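Stage III sporulation protein AF (Bacillus subtilis, PDB 6DCS) probably forms part of a ring in a sporulation-essential channel in the cell membrane, this chain being its ring-building-motif domain. Local coordinates at residues A[106-109]-A[110-114]. Sequence-based numbering, arbitrary orientation.
Sequences WEIG and SEKIT
W106 and I113 meet across the turn that joins helix 81-106 to strand 113-116, the last helix-to-strand connection of this ring-building-motif (RBM) domain. The helix ends in a Schellman motif, with E107 at positive phi. The chain then runs extended through I108 and G109. A single 3-10 turn, 110-112, brings it round into strand 113-116, outermost in the sheet of this chain. I113 reaches back with its longer branch. CG1 lies beside the backbone N (chi1 -50°), and the branch runs on extended, which points CD1 at the indole. I113 CD1 sits 4.0 Å from W106 CE3, at the edge of the six-membered ring and near its plane. The contact is therefore apolar and is not a stack on the ring face. The indole also packs on I58 and V60 of strand 55-63, and its NE1 bonds to L23 O in helix 11-30. I108 lies loosely against the K112 chain: I108 CG2 is 4.3 Å from K112 CD. That chain is extended beyond CG, and NZ bonds to I55 O. Backbone bonds hold the turn. I113 N bonds to S110 O at 3.2 Å. K112 N donates to G109 O at 3.2 Å, nearly straight at 163°. This N sits above the G109 carbonyl plane, 40° out of it.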
# COMPACT_ATOMS: atom_id res chain seq x y z
N TRP A 106 7.26 1.30 -9.57
CA TRP A 106 6.70 2.57 -9.94
C TRP A 106 7.76 3.62 -10.24
O TRP A 106 7.41 4.72 -10.70
CB TRP A 106 5.84 3.07 -8.80
CG TRP A 106 4.56 2.38 -8.66
CD1 TRP A 106 3.84 1.75 -9.64
CD2 TRP A 106 3.80 2.26 -7.46
NE1 TRP A 106 2.67 1.25 -9.11
CE2 TRP A 106 2.63 1.56 -7.77
CE3 TRP A 106 4.02 2.66 -6.15
CZ2 TRP A 106 1.67 1.25 -6.80
CZ3 TRP A 106 3.07 2.36 -5.20
CH2 TRP A 106 1.91 1.66 -5.53
N GLU A 107 9.03 3.30 -9.99
CA GLU A 107 10.13 4.24 -10.10
C GLU A 107 9.79 5.53 -9.35
O GLU A 107 9.69 6.62 -9.91
CB GLU A 107 10.50 4.50 -11.55
CG GLU A 107 10.78 3.22 -12.32
CD GLU A 107 11.68 3.44 -13.52
OE1 GLU A 107 12.90 3.22 -13.36
OE2 GLU A 107 11.17 3.83 -14.60
N ILE A 108 9.61 5.35 -8.04
CA ILE A 108 9.26 6.40 -7.10
C ILE A 108 9.91 6.09 -5.76
O ILE A 108 9.86 4.93 -5.30
CB ILE A 108 7.73 6.52 -6.93
CG1 ILE A 108 7.09 7.14 -8.16
CG2 ILE A 108 7.39 7.33 -5.72
CD1 ILE A 108 5.65 6.72 -8.34
N GLY A 109 10.47 7.10 -5.13
CA GLY A 109 11.19 6.87 -3.89
C GLY A 109 10.29 6.33 -2.80
O GLY A 109 9.14 6.76 -2.63
N SER A 110 10.80 5.35 -2.06
CA SER A 110 10.01 4.73 -1.02
C SER A 110 9.64 5.70 0.12
O SER A 110 8.85 5.32 0.99
CB SER A 110 10.75 3.53 -0.44
OG SER A 110 11.90 4.00 0.22
N GLU A 111 10.18 6.92 0.16
CA GLU A 111 9.76 7.81 1.25
C GLU A 111 8.28 8.15 1.14
O GLU A 111 7.65 8.42 2.16
CB GLU A 111 10.60 9.09 1.24
CG GLU A 111 10.10 10.03 0.20
CD GLU A 111 10.98 10.04 -1.03
OE1 GLU A 111 11.33 8.92 -1.49
OE2 GLU A 111 11.25 11.16 -1.58
N LYS A 112 7.74 8.14 -0.07
CA LYS A 112 6.36 8.50 -0.34
C LYS A 112 5.38 7.36 -0.18
O LYS A 112 4.19 7.55 -0.48
CB LYS A 112 6.21 9.04 -1.76
CG LYS A 112 6.77 10.42 -2.01
CD LYS A 112 6.44 10.87 -3.44
CE LYS A 112 7.14 12.18 -3.79
NZ LYS A 112 6.86 12.62 -5.20
N ILE A 113 5.81 6.18 0.24
CA ILE A 113 4.95 5.00 0.20
C ILE A 113 4.77 4.46 1.60
O ILE A 113 5.75 4.10 2.26
CB ILE A 113 5.48 3.90 -0.73
CG1 ILE A 113 5.84 4.45 -2.12
CG2 ILE A 113 4.47 2.77 -0.86
CD1 ILE A 113 6.52 3.41 -3.07
N THR A 114 3.53 4.39 2.05
CA THR A 114 3.18 3.66 3.25
C THR A 114 2.56 2.35 2.83
O THR A 114 1.71 2.33 1.94
CB THR A 114 2.21 4.44 4.15
OG1 THR A 114 2.72 5.76 4.37
CG2 THR A 114 2.03 3.73 5.51